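Side-chain contacts in NO-binding heme-dependent sensor protein (Shewanella oneidensis, PDB 4U9B), which binds heme and, as an H-NOX gas sensor, probably detects nitric oxide through the heme iron, with a separate zinc ion held elsewhere in the chain: residues N59-I62 with Q63-V66; K67-G70 with Q71-N75; C141-G144 with L145-A149. All blocks are in the same frame, centred on the assembly; numbering follows the deposited sequence.

Contact 1. Residues N59-I62 with Q63-V66; sequences NMPI and QDVV
Val-66 N gives its hydrogen to Ile-62 O at 2.9 Å, the shortest hydrogen bond here, with the donor in the carbonyl plane and an N-H...O angle of 156°. CG2 of Val-66 also comes to 3.3 Å from Ile-62 O, beside the donor N-H. Asp-64 N makes a weak, bent bond of 3.3 Å to Pro-61 O. Pro-61 is the N-cap of helix 62-80, and these two bonds start its first turn just after a Schellman motif, with Asn-59 as C-prime residue, has ended helix 44-58: a short connection between the two helices. The proline ring leans on the Asp-64 carboxylate, its CG 3.3 Å from OD2 of Asp-64, a van der Waals contact between side chains set obliquely to each other. Met-60 reaches forward onto the new helix. Its chain is extended at chi2 and then bends at chi3 (54°), which brings the terminal methyl CE to 3.8 Å from CB of Asp-64 and 3.9 Å from CG2 of Val-65; the Met-60 side chain crosses both at about a right angle. Ile-62 CG2 meets the amide end of Gln-63, 3.8 Å from NE2 of Gln-63. Ile-62 and Val-65 also touch Val-51 and Ala-55 of helix 44-58, while Gln-63 and Val-66 meet Phe-140 of helix 139-152.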
loop_
_atom_site.group_PDB
_atom_site.type_symbol
_atom_site.label_atom_id
_atom_site.label_comp_id
_atom_site.label_asym_id
_atom_site.label_seq_id
_atom_site.Cartn_x
_atom_site.Cartn_y
_atom_site.Cartn_z
ATOM N N ASN A 59 3.941 20.455 -2.276
ATOM C CA ASN A 59 2.902 21.078 -3.093
ATOM C C ASN A 59 2.344 20.106 -4.132
ATOM O O ASN A 59 1.999 20.503 -5.248
ATOM C CB ASN A 59 3.448 22.332 -3.783
ATOM C CG ASN A 59 2.365 23.356 -4.088
ATOM O OD1 ASN A 59 1.358 23.451 -3.381
ATOM N ND2 ASN A 59 2.570 24.131 -5.143
ATOM N N MET A 60 2.266 18.834 -3.748
ATOM C CA MET A 60 1.743 17.777 -4.612
ATOM C C MET A 60 0.370 17.304 -4.164
ATOM O O MET A 60 -0.000 17.478 -3.001
ATOM C CB MET A 60 2.668 16.566 -4.616
ATOM C CG MET A 60 4.035 16.781 -5.205
ATOM S SD MET A 60 5.078 15.352 -4.866
ATOM C CE MET A 60 4.083 14.008 -5.521
ATOM N N PRO A 61 -0.380 16.668 -5.081
ATOM C CA PRO A 61 -1.593 15.980 -4.638
ATOM C C PRO A 61 -1.218 14.916 -3.626
ATOM O O PRO A 61 -0.175 14.281 -3.792
ATOM C CB PRO A 61 -2.150 15.357 -5.924
ATOM C CG PRO A 61 -1.483 16.090 -7.039
ATOM C CD PRO A 61 -0.141 16.490 -6.522
ATOM N N ILE A 62 -2.031 14.741 -2.592
ATOM C CA ILE A 62 -1.744 13.745 -1.574
ATOM C C ILE A 62 -1.724 12.349 -2.190
ATOM O O ILE A 62 -0.925 11.495 -1.797
ATOM C CB ILE A 62 -2.782 13.800 -0.417
ATOM C CG1 ILE A 62 -2.394 12.838 0.702
ATOM C CG2 ILE A 62 -4.184 13.487 -0.901
ATOM C CD1 ILE A 62 -1.149 13.230 1.353
ATOM N N GLN A 63 -2.590 12.125 -3.170
ATOM C CA GLN A 63 -2.748 10.798 -3.752
ATOM C C GLN A 63 -1.512 10.354 -4.536
ATOM O O GLN A 63 -1.244 9.156 -4.649
ATOM C CB GLN A 63 -3.988 10.761 -4.653
ATOM C CG GLN A 63 -5.298 10.993 -3.906
ATOM C CD GLN A 63 -5.510 10.009 -2.766
ATOM O OE1 GLN A 63 -4.985 8.899 -2.785
ATOM N NE2 GLN A 63 -6.268 10.424 -1.758
ATOM N N ASP A 64 -0.764 11.311 -5.075
ATOM C CA ASP A 64 0.469 10.992 -5.787
ATOM C C ASP A 64 1.559 10.562 -4.805
ATOM O O ASP A 64 2.364 9.679 -5.102
ATOM C CB ASP A 64 0.945 12.188 -6.613
ATOM C CG ASP A 64 0.161 12.360 -7.908
ATOM O OD1 ASP A 64 -0.392 11.366 -8.426
ATOM O OD2 ASP A 64 0.106 13.498 -8.417
ATOM N N VAL A 65 1.582 11.189 -3.634
ATOM C CA VAL A 65 2.509 10.792 -2.581
ATOM C C VAL A 65 2.146 9.398 -2.079
ATOM O O VAL A 65 3.019 8.560 -1.850
ATOM C CB VAL A 65 2.498 11.796 -1.411
ATOM C CG1 VAL A 65 3.350 11.291 -0.243
ATOM C CG2 VAL A 65 2.994 13.154 -1.884
ATOM N N VAL A 66 0.848 9.156 -1.922
ATOM C CA VAL A 66 0.352 7.869 -1.444
ATOM C C VAL A 66 0.699 6.757 -2.427
ATOM O O VAL A 66 1.047 5.647 -2.026
ATOM C CB VAL A 66 -1.176 7.925 -1.214
ATOM C CG1 VAL A 66 -1.770 6.531 -1.034
ATOM C CG2 VAL A 66 -1.487 8.794 0.002
#

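Contact 2. Residues K67-G70 with Q71-N75; sequences KAFG and QFLFN
Phe-69, Gly-70 and Gln-71 carry this turn of helix 62-80, an alpha-helical stretch of the H-NOX domain that packs between helix 3-17 and helix 139-152. The carbonyl of Phe-69 takes Leu-73 N at 2.7 Å, with the nitrogen nearly in line with the C=O bond although the N-H itself is bent to 135°. The ring of Phe-69 leans forward along the helix: its CG stands opposite the backbone N (chi1 172°), and this carries the ring over the next turn, where CB of Leu-73 lies over one face and CE2 of Phe-69 comes 4.2 Å from CD2 of Leu-73. The same ring also touches Ile-5 and Leu-9 of helix 3-17. Gly-70 contributes backbone alone. Its oxygen has two weak donors, Leu-73 N at 3.2 Å and Phe-74 N at 3.4 Å, so Leu-73 N is shared between two carbonyls, with Phe-69 O much the nearer. The backbone N-H of Gln-71 gives a hydrogen bond of 3.1 Å from N of Gln-71 to O of Lys-67; its side chain runs extended away from the turn to Phe-147 and Gln-151 of helix 139-152. Lys-67, also fully extended, sends NZ to a salt bridge with Glu-143 of that helix. Phe-74 touches Ala-149 and comes within about 4 Å of the heme (nearest atoms). The Phe-72 side chain touches Val-8 and Met-12 of helix 3-17; its N is bonded to Ala-68 O at 3.1 Å, while CB of Phe-72 rests 3.4 Å from O of Phe-69.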
loop_
_atom_site.group_PDB
_atom_site.type_symbol
_atom_site.label_atom_id
_atom_site.label_comp_id
_atom_site.label_asym_id
_atom_site.label_seq_id
_atom_site.Cartn_x
_atom_site.Cartn_y
_atom_site.Cartn_z
ATOM N N LYS A 67 0.609 7.059 -3.716
ATOM C CA LYS A 67 0.936 6.080 -4.748
ATOM C C LYS A 67 2.429 5.774 -4.733
ATOM O O LYS A 67 2.835 4.623 -4.883
ATOM C CB LYS A 67 0.503 6.587 -6.125
ATOM C CG LYS A 67 0.798 5.629 -7.273
ATOM C CD LYS A 67 0.253 6.157 -8.594
ATOM C CE LYS A 67 0.530 5.193 -9.739
ATOM N NZ LYS A 67 -0.136 5.607 -11.012
ATOM N N ALA A 68 3.242 6.807 -4.537
ATOM C CA ALA A 68 4.687 6.634 -4.456
ATOM C C ALA A 68 5.052 5.764 -3.261
ATOM O O ALA A 68 5.892 4.867 -3.359
ATOM C CB ALA A 68 5.378 7.979 -4.359
ATOM N N PHE A 69 4.415 6.040 -2.130
ATOM C CA PHE A 69 4.609 5.236 -0.932
ATOM C C PHE A 69 4.202 3.790 -1.174
ATOM O O PHE A 69 4.897 2.869 -0.752
ATOM C CB PHE A 69 3.815 5.821 0.235
ATOM C CG PHE A 69 3.811 4.956 1.463
ATOM C CD1 PHE A 69 4.998 4.577 2.063
ATOM C CD2 PHE A 69 2.620 4.542 2.026
ATOM C CE1 PHE A 69 4.996 3.786 3.193
ATOM C CE2 PHE A 69 2.611 3.753 3.157
ATOM C CZ PHE A 69 3.802 3.375 3.742
ATOM N N GLY A 70 3.077 3.597 -1.857
ATOM C CA GLY A 70 2.593 2.264 -2.171
ATOM C C GLY A 70 3.613 1.432 -2.927
ATOM O O GLY A 70 3.806 0.249 -2.634
ATOM N N GLN A 71 4.273 2.047 -3.901
ATOM C CA GLN A 71 5.277 1.341 -4.686
ATOM C C GLN A 71 6.489 1.007 -3.828
ATOM O O GLN A 71 7.043 -0.090 -3.920
ATOM C CB GLN A 71 5.694 2.171 -5.898
ATOM C CG GLN A 71 6.655 1.446 -6.819
ATOM C CD GLN A 71 6.605 1.954 -8.249
ATOM O OE1 GLN A 71 6.072 3.029 -8.524
ATOM N NE2 GLN A 71 7.156 1.173 -9.168
ATOM N N PHE A 72 6.892 1.960 -2.994
ATOM C CA PHE A 72 7.982 1.750 -2.051
ATOM C C PHE A 72 7.611 0.642 -1.071
ATOM O O PHE A 72 8.451 -0.172 -0.684
ATOM C CB PHE A 72 8.289 3.056 -1.302
ATOM C CG PHE A 72 9.499 2.986 -0.404
ATOM C CD1 PHE A 72 9.382 2.551 0.908
ATOM C CD2 PHE A 72 10.746 3.380 -0.865
ATOM C CE1 PHE A 72 10.489 2.494 1.738
ATOM C CE2 PHE A 72 11.857 3.327 -0.040
ATOM C CZ PHE A 72 11.728 2.884 1.265
ATOM N N LEU A 73 6.336 0.607 -0.698
ATOM C CA LEU A 73 5.852 -0.276 0.357
ATOM C C LEU A 73 5.913 -1.756 -0.009
ATOM O O LEU A 73 6.020 -2.606 0.877
ATOM C CB LEU A 73 4.415 0.102 0.732
ATOM C CG LEU A 73 3.693 -0.755 1.777
ATOM C CD1 LEU A 73 4.427 -0.746 3.113
ATOM C CD2 LEU A 73 2.262 -0.269 1.952
ATOM N N PHE A 74 5.840 -2.087 -1.296
ATOM C CA PHE A 74 5.827 -3.496 -1.658
ATOM C C PHE A 74 7.113 -4.187 -1.221
ATOM O O PHE A 74 7.072 -5.260 -0.625
ATOM C CB PHE A 74 5.635 -3.714 -3.155
ATOM C CG PHE A 74 5.564 -5.162 -3.518
ATOM C CD1 PHE A 74 4.360 -5.840 -3.470
ATOM C CD2 PHE A 74 6.712 -5.865 -3.849
ATOM C CE1 PHE A 74 4.295 -7.182 -3.773
ATOM C CE2 PHE A 74 6.651 -7.209 -4.155
ATOM C CZ PHE A 74 5.442 -7.867 -4.118
ATOM N N ASN A 75 8.252 -3.574 -1.523
ATOM C CA ASN A 75 9.534 -4.139 -1.128
ATOM C C ASN A 75 9.672 -4.168 0.390
ATOM O O ASN A 75 10.277 -5.083 0.948
ATOM C CB ASN A 75 10.682 -3.342 -1.742
ATOM C CG ASN A 75 10.505 -3.124 -3.228
ATOM O OD1 ASN A 75 9.686 -2.306 -3.655
ATOM N ND2 ASN A 75 11.276 -3.850 -4.028
#

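Contact 3. Residues C141-G144 with L145-A149; sequences CAEG and LLFGA. With HEM (protoporphyrin IX containing Fe), chain B.
Four consecutive i to i+4 hydrogen bonds, from Leu-145 N to Cys-141 O through Gly-148 N to Gly-144 O, keep this turn alpha-helical. Leu-145 folds back over the carbonyl of Cys-141, and its CD1 lies 4.0 Å from SG of Cys-141. On the heme, CD1 of Leu-145 comes 3.5 Å from HEM C1B. Leu-146 reaches the porphyrin at its vinyl, with CD2 3.5 Å from CBB of the heme, and Ala-142 CB meets the heme methyl CMA at 3.8 Å. Helix 139-152 of the H-NOX fold therefore lines the heme pocket here, while its other side packs on strands 156-163 and 172-179. On that side Glu-143, with CG anti to the backbone N (chi1 -171°) and an extended chain, runs alongside the Phe-147 ring. CG of Glu-143 is 3.7 Å from CE2 of Phe-147, and the carboxylate, turned 51° from the ring, sets OE2 in plane at the ring edge. Besides the grip of Lys-67 on OE2, OE1 shares a hydrogen bond with ND1 of His-161, a zinc ligand that Glu-143 probably helps orient. An alanine in place of Phe-147 would remove the ring, and would probably leave the aliphatic part of Glu-143 without its neighbour and open a gap against Ile-157 and Ile-159.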
loop_
_atom_site.group_PDB
_atom_site.type_symbol
_atom_site.label_atom_id
_atom_site.label_comp_id
_atom_site.label_asym_id
_atom_site.label_seq_id
_atom_site.Cartn_x
_atom_site.Cartn_y
_atom_site.Cartn_z
ATOM N N CYS A 141 -2.636 3.775 -2.929
ATOM C CA CYS A 141 -1.603 2.954 -2.311
ATOM C C CYS A 141 -1.650 1.556 -2.927
ATOM O O CYS A 141 -0.613 0.937 -3.169
ATOM C CB CYS A 141 -1.792 2.894 -0.791
ATOM S SG CYS A 141 -0.482 2.019 0.109
ATOM N N ALA A 142 -2.860 1.073 -3.193
ATOM C CA ALA A 142 -3.043 -0.216 -3.858
ATOM C C ALA A 142 -2.427 -0.185 -5.249
ATOM O O ALA A 142 -1.751 -1.130 -5.667
ATOM C CB ALA A 142 -4.524 -0.572 -3.945
ATOM N N GLU A 143 -2.670 0.906 -5.970
ATOM C CA GLU A 143 -2.135 1.061 -7.316
ATOM C C GLU A 143 -0.612 1.041 -7.250
ATOM O O GLU A 143 0.046 0.358 -8.033
ATOM C CB GLU A 143 -2.646 2.362 -7.961
ATOM C CG GLU A 143 -2.305 2.490 -9.436
ATOM C CD GLU A 143 -2.970 3.675 -10.116
ATOM O OE1 GLU A 143 -4.154 3.960 -9.838
ATOM O OE2 GLU A 143 -2.302 4.319 -10.946
ATOM N N GLY A 144 -0.060 1.778 -6.290
ATOM C CA GLY A 144 1.376 1.818 -6.086
ATOM C C GLY A 144 1.953 0.449 -5.778
ATOM O O GLY A 144 2.967 0.052 -6.352
ATOM N N LEU A 145 1.300 -0.274 -4.873
ATOM C CA LEU A 145 1.736 -1.618 -4.494
ATOM C C LEU A 145 1.738 -2.579 -5.680
ATOM O O LEU A 145 2.604 -3.450 -5.781
ATOM C CB LEU A 145 0.840 -2.168 -3.384
ATOM C CG LEU A 145 1.183 -1.662 -1.982
ATOM C CD1 LEU A 145 -0.004 -1.791 -1.050
ATOM C CD2 LEU A 145 2.379 -2.422 -1.439
ATOM N N LEU A 146 0.764 -2.425 -6.569
ATOM C CA LEU A 146 0.689 -3.264 -7.758
ATOM C C LEU A 146 1.882 -3.003 -8.667
ATOM O O LEU A 146 2.474 -3.938 -9.207
ATOM C CB LEU A 146 -0.622 -3.018 -8.506
ATOM C CG LEU A 146 -1.864 -3.609 -7.833
ATOM C CD1 LEU A 146 -3.125 -2.944 -8.355
ATOM C CD2 LEU A 146 -1.925 -5.116 -8.061
ATOM N N PHE A 147 2.241 -1.735 -8.831
ATOM C CA PHE A 147 3.412 -1.384 -9.624
ATOM C C PHE A 147 4.677 -1.909 -8.953
ATOM O O PHE A 147 5.610 -2.351 -9.623
ATOM C CB PHE A 147 3.501 0.131 -9.821
ATOM C CG PHE A 147 2.594 0.660 -10.894
ATOM C CD1 PHE A 147 2.840 0.376 -12.230
ATOM C CD2 PHE A 147 1.505 1.453 -10.575
ATOM C CE1 PHE A 147 2.011 0.863 -13.222
ATOM C CE2 PHE A 147 0.674 1.947 -11.568
ATOM C CZ PHE A 147 0.928 1.649 -12.891
ATOM N N GLY A 148 4.702 -1.859 -7.625
ATOM C CA GLY A 148 5.822 -2.389 -6.871
ATOM C C GLY A 148 5.962 -3.884 -7.085
ATOM O O GLY A 148 7.066 -4.394 -7.281
ATOM N N ALA A 149 4.833 -4.584 -7.047
ATOM C CA ALA A 149 4.814 -6.025 -7.264
ATOM C C ALA A 149 5.237 -6.353 -8.690
ATOM O O ALA A 149 5.901 -7.355 -8.934
ATOM C CB ALA A 149 3.432 -6.586 -6.979
HETATM C CHA HEM B . -2.443 -3.012 4.000
HETATM C CHB HEM B . -3.099 -3.675 -0.749
HETATM C CHC HEM B . 0.508 -6.880 -0.847
HETATM C CHD HEM B . 0.318 -7.071 3.995
HETATM C C1A HEM B . -2.791 -2.793 2.690
HETATM C C2A HEM B . -3.381 -1.585 2.148
HETATM C C3A HEM B . -3.556 -1.777 0.837
HETATM C C4A HEM B . -3.087 -3.103 0.503
HETATM C CMA HEM B . -4.147 -0.779 -0.174
HETATM C CAA HEM B . -3.744 -0.308 2.941
HETATM C CBA HEM B . -4.934 -0.558 3.871
HETATM C CGA HEM B . -6.271 -0.338 3.199
HETATM O O1A HEM B . -7.315 -0.492 3.892
HETATM O O2A HEM B . -6.321 -0.010 1.984
HETATM C C1B HEM B . -2.150 -4.553 -1.211
HETATM C C2B HEM B . -1.884 -4.862 -2.598
HETATM C C3B HEM B . -0.887 -5.766 -2.631
HETATM C C4B HEM B . -0.488 -6.025 -1.259
HETATM C CMB HEM B . -2.691 -4.229 -3.755
HETATM C CAB HEM B . -0.185 -6.440 -3.834
HETATM C CBB HEM B . -0.212 -5.953 -5.078
HETATM C C1C HEM B . 0.775 -7.222 0.463
HETATM C C2C HEM B . 1.775 -8.171 0.898
HETATM C C3C HEM B . 1.737 -8.253 2.234
HETATM C C4C HEM B . 0.703 -7.336 2.698
HETATM C CMC HEM B . 2.710 -8.952 -0.048
HETATM C CAC HEM B . 2.677 -9.169 3.060
HETATM C CBC HEM B . 2.483 -9.447 4.354
HETATM C C1D HEM B . -0.350 -5.949 4.433
HETATM C C2D HEM B . -0.367 -5.499 5.805
HETATM C C3D HEM B . -1.226 -4.237 5.807
HETATM C C4D HEM B . -1.648 -4.047 4.440
HETATM C CMD HEM B . 0.340 -6.144 7.012
HETATM C CAD HEM B . -1.572 -3.344 7.010
HETATM C CBD HEM B . -2.857 -3.828 7.675
HETATM C CGD HEM B . -3.167 -2.926 8.840
HETATM O O1D HEM B . -2.644 -1.785 8.851
HETATM O O2D HEM B . -3.933 -3.339 9.753
HETATM N NA HEM B . -2.618 -3.697 1.655
HETATM N NB HEM B . -1.283 -5.273 -0.422
HETATM N NC HEM B . 0.139 -6.732 1.589
HETATM N ND HEM B . -1.113 -5.072 3.662
HETATM FE FE HEM B . -1.376 -5.325 1.642
#

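From the N terminus, contact 1 turns the chain from helix 44-58 into helix 62-80, and contact 2 continues directly along that helix; contact 3 comes much later, on helix 139-152. Each joins residues adjoining in sequence, so none closes a long loop, and they follow in series without nesting or crossing. Helix 62-80 lies against helix 139-152, with the centres of contacts 2 and 3 about 6 Å apart. The Lys-67 to Glu-143 salt bridge joins them at one end, Phe-74 against Ala-149 at the other; between, CD2 of Leu-145 packs on Gly-70 O and Phe-74 N. Contact 1 touches contact 3 by Val-66 against Cys-141. Together they tie the helical N-terminal part to the heme-facing helix.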